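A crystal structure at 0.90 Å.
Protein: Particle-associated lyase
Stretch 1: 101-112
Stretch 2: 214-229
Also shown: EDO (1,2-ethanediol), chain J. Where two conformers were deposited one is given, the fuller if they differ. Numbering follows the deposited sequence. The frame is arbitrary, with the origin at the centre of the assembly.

Stretch 1, residues 101-112: ETGTVFNFGDTG
Stretch 2, residues 214-229: NYLKTVSTDNNPNVPL

The two stretches run side by side as parallel strands, with the firm pairing at Phe106-Thr218 and Asn107-Val219; the strand axes are 4.6 Å apart at closest approach and cross at -27°. Glu101 to Thr104 is a type II turn; Thr104 N donates to Glu101 O at 3.0 Å. Thr102 (m) lays CA over one face of the Tyr215 ring, 4.0 Å from its centroid. Gly103 (phi/psi 86/-2) donates from N to Tyr215 OH at 3.0 Å; Tyr215 is t. Before the direct pairing starts, a water bridges Thr104 O and Lys217 N. Val105 (t) packs CG1 on Val219 CG2 at 3.7 Å.

Phe106 then sits opposite Thr218, CA to CA 4.7 Å, and Asn107 opposite Val219, CA to CA 4.6 Å. Phe106 bonds both ways: its N to Lys217 O (3.0 Å), and Val219 N to its O (2.9 Å). Phe106 (m) meets Leu216, CD2 to CD1 3.6 Å, at its ring edge. Phe108 N continues the ladder to Val219 O (2.7 Å). The CA-to-CB bond of Phe108 (m) points toward stretch 2.

Gly109 turns the chain at 55/-138. Its O accepts from Thr221 N (2.9 Å) and Asn224 ND2 (3.0 Å). Asp110 (m) takes a bond at OD1 from Thr221 OG1, 2.7 Å. Asn224 (t), in the type I turn 221-224, also donates from ND2 to Gly112 O at 3.0 Å, so one amide ties both ends of the 109-112 segment.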

# COMPACT_ATOMS: atom_id res chain seq x y z
N GLU A 101 22.24 -25.48 -15.52
CA GLU A 101 21.11 -26.37 -15.55
C GLU A 101 20.55 -26.54 -14.14
O GLU A 101 21.31 -26.54 -13.16
CB GLU A 101 21.50 -27.71 -16.17
CG GLU A 101 21.82 -27.66 -17.65
CD GLU A 101 22.05 -29.03 -18.26
OE1 GLU A 101 22.43 -29.97 -17.49
OE2 GLU A 101 21.90 -29.21 -19.49
N THR A 102 19.26 -26.77 -14.01
CA THR A 102 18.69 -27.11 -12.72
C THR A 102 19.40 -28.33 -12.16
O THR A 102 19.70 -29.28 -12.91
CB THR A 102 17.18 -27.37 -12.89
OG1 THR A 102 16.60 -26.13 -13.33
CG2 THR A 102 16.52 -27.80 -11.58
N GLY A 103 19.64 -28.32 -10.88
CA GLY A 103 20.38 -29.39 -10.22
C GLY A 103 21.89 -29.22 -10.24
O GLY A 103 22.61 -30.02 -9.63
N THR A 104 22.37 -28.17 -10.88
CA THR A 104 23.77 -27.78 -10.70
C THR A 104 23.93 -27.30 -9.26
O THR A 104 23.26 -26.33 -8.86
CB THR A 104 24.14 -26.63 -11.66
OG1 THR A 104 23.99 -27.08 -13.01
CG2 THR A 104 25.55 -26.20 -11.45
N VAL A 105 24.82 -27.93 -8.51
CA VAL A 105 25.02 -27.57 -7.11
C VAL A 105 26.52 -27.38 -6.91
O VAL A 105 27.31 -28.27 -7.30
CB VAL A 105 24.46 -28.63 -6.15
CG1 VAL A 105 24.79 -28.31 -4.72
CG2 VAL A 105 22.96 -28.74 -6.34
N PHE A 106 26.91 -26.29 -6.27
CA PHE A 106 28.30 -26.08 -5.87
C PHE A 106 28.41 -26.39 -4.37
O PHE A 106 27.77 -25.74 -3.56
CB PHE A 106 28.79 -24.66 -6.19
CG PHE A 106 28.68 -24.37 -7.67
CD1 PHE A 106 29.52 -24.98 -8.58
CD2 PHE A 106 27.75 -23.48 -8.16
CE1 PHE A 106 29.39 -24.74 -9.94
CE2 PHE A 106 27.63 -23.25 -9.52
CZ PHE A 106 28.47 -23.87 -10.41
N ASN A 107 29.19 -27.43 -4.05
CA ASN A 107 29.36 -27.86 -2.67
C ASN A 107 30.68 -27.27 -2.15
O ASN A 107 31.76 -27.75 -2.52
CB ASN A 107 29.32 -29.39 -2.55
CG ASN A 107 29.21 -29.80 -1.10
OD1 ASN A 107 29.71 -29.13 -0.21
ND2 ASN A 107 28.55 -30.92 -0.90
N PHE A 108 30.54 -26.24 -1.36
CA PHE A 108 31.63 -25.48 -0.76
C PHE A 108 32.20 -26.14 0.50
O PHE A 108 33.23 -25.67 1.01
CB PHE A 108 31.12 -24.09 -0.39
CG PHE A 108 30.68 -23.24 -1.57
CD1 PHE A 108 31.45 -23.13 -2.72
CD2 PHE A 108 29.50 -22.51 -1.50
CE1 PHE A 108 31.05 -22.31 -3.77
CE2 PHE A 108 29.11 -21.69 -2.52
CZ PHE A 108 29.86 -21.60 -3.67
N GLY A 109 31.55 -27.17 1.01
CA GLY A 109 32.11 -27.81 2.19
C GLY A 109 32.33 -26.81 3.29
O GLY A 109 31.48 -25.98 3.60
N ASP A 110 33.49 -26.95 3.97
CA ASP A 110 33.87 -26.10 5.08
C ASP A 110 34.58 -24.80 4.66
O ASP A 110 34.69 -23.90 5.50
CB ASP A 110 34.81 -26.83 6.03
CG ASP A 110 34.17 -27.92 6.85
OD1 ASP A 110 33.14 -27.65 7.49
OD2 ASP A 110 34.80 -29.00 6.91
N THR A 111 35.08 -24.73 3.43
CA THR A 111 36.03 -23.69 3.08
C THR A 111 35.66 -22.85 1.87
O THR A 111 36.30 -21.79 1.67
CB THR A 111 37.41 -24.31 2.85
OG1 THR A 111 37.34 -25.34 1.87
CG2 THR A 111 37.97 -24.93 4.14
N GLY A 112 34.74 -23.26 1.01
CA GLY A 112 34.51 -22.56 -0.24
C GLY A 112 33.42 -21.48 -0.15
O GLY A 112 32.70 -21.36 0.84
N ASN A 214 21.25 -17.39 -13.90
CA ASN A 214 19.86 -17.81 -13.97
C ASN A 214 19.43 -18.57 -12.71
O ASN A 214 18.28 -18.46 -12.25
CB ASN A 214 19.60 -18.66 -15.21
CG ASN A 214 20.38 -19.95 -15.23
OD1 ASN A 214 21.53 -20.00 -14.81
ND2 ASN A 214 19.78 -21.04 -15.68
N TYR A 215 20.35 -19.36 -12.18
CA TYR A 215 20.10 -20.37 -11.15
C TYR A 215 21.43 -20.60 -10.47
O TYR A 215 22.42 -20.87 -11.16
CB TYR A 215 19.64 -21.64 -11.84
CG TYR A 215 19.44 -22.87 -10.99
CD1 TYR A 215 20.47 -23.73 -10.69
CD2 TYR A 215 18.17 -23.18 -10.52
CE1 TYR A 215 20.27 -24.85 -9.91
CE2 TYR A 215 17.95 -24.31 -9.77
CZ TYR A 215 19.00 -25.16 -9.46
OH TYR A 215 18.84 -26.36 -8.79
N LEU A 216 21.43 -20.52 -9.15
CA LEU A 216 22.65 -20.80 -8.39
C LEU A 216 22.19 -21.53 -7.15
O LEU A 216 21.34 -21.00 -6.39
CB LEU A 216 23.40 -19.51 -8.15
CG LEU A 216 24.65 -19.64 -7.29
CD1 LEU A 216 25.64 -20.60 -7.89
CD2 LEU A 216 25.32 -18.28 -7.05
N LYS A 217 22.68 -22.74 -6.92
CA LYS A 217 22.33 -23.58 -5.78
C LYS A 217 23.63 -24.08 -5.17
O LYS A 217 24.51 -24.59 -5.86
CB LYS A 217 21.44 -24.73 -6.21
CG LYS A 217 20.98 -25.63 -5.07
CD LYS A 217 19.92 -26.64 -5.49
CE LYS A 217 19.62 -27.62 -4.39
NZ LYS A 217 18.52 -28.53 -4.78
N THR A 218 23.73 -23.91 -3.84
CA THR A 218 24.98 -24.15 -3.13
C THR A 218 24.72 -24.95 -1.88
O THR A 218 23.62 -24.90 -1.28
CB THR A 218 25.70 -22.84 -2.78
OG1 THR A 218 24.98 -22.11 -1.80
CG2 THR A 218 25.87 -21.92 -3.99
N VAL A 219 25.77 -25.65 -1.44
CA VAL A 219 25.81 -26.39 -0.19
C VAL A 219 27.10 -26.04 0.54
O VAL A 219 28.17 -26.07 -0.07
CB VAL A 219 25.76 -27.92 -0.42
CG1 VAL A 219 25.97 -28.69 0.90
CG2 VAL A 219 24.43 -28.29 -1.05
N SER A 220 26.99 -25.78 1.85
CA SER A 220 28.13 -25.55 2.69
C SER A 220 27.83 -26.22 4.05
O SER A 220 26.67 -26.43 4.38
CB SER A 220 28.32 -24.03 2.98
OG SER A 220 28.42 -23.32 1.76
N THR A 221 28.87 -26.51 4.82
CA THR A 221 28.61 -26.92 6.19
C THR A 221 28.16 -25.72 7.02
O THR A 221 28.34 -24.56 6.65
CB THR A 221 29.85 -27.56 6.84
OG1 THR A 221 30.78 -26.52 7.04
CG2 THR A 221 30.40 -28.70 5.99
N ASP A 222 27.60 -26.01 8.19
CA ASP A 222 27.24 -24.96 9.12
C ASP A 222 28.46 -24.31 9.78
O ASP A 222 28.31 -23.30 10.47
CB ASP A 222 26.28 -25.45 10.22
CG ASP A 222 24.85 -25.66 9.75
OD1 ASP A 222 24.45 -25.12 8.71
OD2 ASP A 222 24.11 -26.33 10.52
N ASN A 223 29.65 -24.84 9.59
CA ASN A 223 30.89 -24.30 10.07
C ASN A 223 31.61 -23.43 9.05
O ASN A 223 32.63 -22.80 9.38
CB ASN A 223 31.87 -25.43 10.55
CG ASN A 223 31.29 -26.11 11.76
OD1 ASN A 223 30.87 -25.39 12.68
ND2 ASN A 223 31.21 -27.41 11.74
N ASN A 224 31.14 -23.36 7.81
CA ASN A 224 31.85 -22.63 6.76
C ASN A 224 31.65 -21.12 7.02
O ASN A 224 30.50 -20.65 6.97
CB ASN A 224 31.29 -23.03 5.42
CG ASN A 224 32.07 -22.43 4.26
OD1 ASN A 224 32.57 -21.30 4.35
ND2 ASN A 224 32.12 -23.13 3.14
N PRO A 225 32.70 -20.36 7.26
CA PRO A 225 32.53 -18.94 7.60
C PRO A 225 32.23 -18.07 6.42
O PRO A 225 31.81 -16.94 6.58
CB PRO A 225 33.88 -18.57 8.20
CG PRO A 225 34.86 -19.45 7.45
CD PRO A 225 34.13 -20.75 7.29
N ASN A 226 32.31 -18.59 5.21
CA ASN A 226 32.00 -17.80 4.02
C ASN A 226 30.50 -17.81 3.79
O ASN A 226 29.83 -18.87 3.80
CB ASN A 226 32.68 -18.40 2.79
CG ASN A 226 34.16 -18.38 2.89
OD1 ASN A 226 34.73 -19.52 3.15
ND2 ASN A 226 34.76 -17.29 2.79
N VAL A 227 29.93 -16.64 3.53
CA VAL A 227 28.58 -16.57 2.99
C VAL A 227 28.60 -17.23 1.62
O VAL A 227 29.48 -16.91 0.81
CB VAL A 227 28.12 -15.11 2.95
CG1 VAL A 227 26.73 -15.00 2.32
CG2 VAL A 227 28.12 -14.51 4.36
N PRO A 228 27.69 -18.16 1.31
CA PRO A 228 27.79 -18.85 0.03
C PRO A 228 27.90 -17.97 -1.19
O PRO A 228 28.66 -18.26 -2.10
CB PRO A 228 26.51 -19.73 0.09
CG PRO A 228 26.29 -20.01 1.53
CD PRO A 228 26.73 -18.79 2.22
N LEU A 229 27.10 -16.89 -1.23
CA LEU A 229 27.28 -15.87 -2.25
C LEU A 229 27.19 -14.48 -1.59
O LEU A 229 26.22 -14.17 -0.90
CB LEU A 229 26.25 -15.93 -3.34
CG LEU A 229 26.31 -14.81 -4.41
CD1 LEU A 229 27.62 -14.82 -5.18
CD2 LEU A 229 25.11 -14.89 -5.32
C1 EDO J . 20.51 -31.22 -21.90
O1 EDO J . 19.99 -31.08 -20.57
C2 EDO J . 21.30 -32.49 -22.05
O2 EDO J . 20.48 -33.63 -21.91
O HOH W 1 24.35 -23.76 -9.04
O HOH W 2 23.85 -23.74 -9.45
O HOH W 3 32.21 -29.06 9.49
O HOH W 4 29.91 -21.02 1.88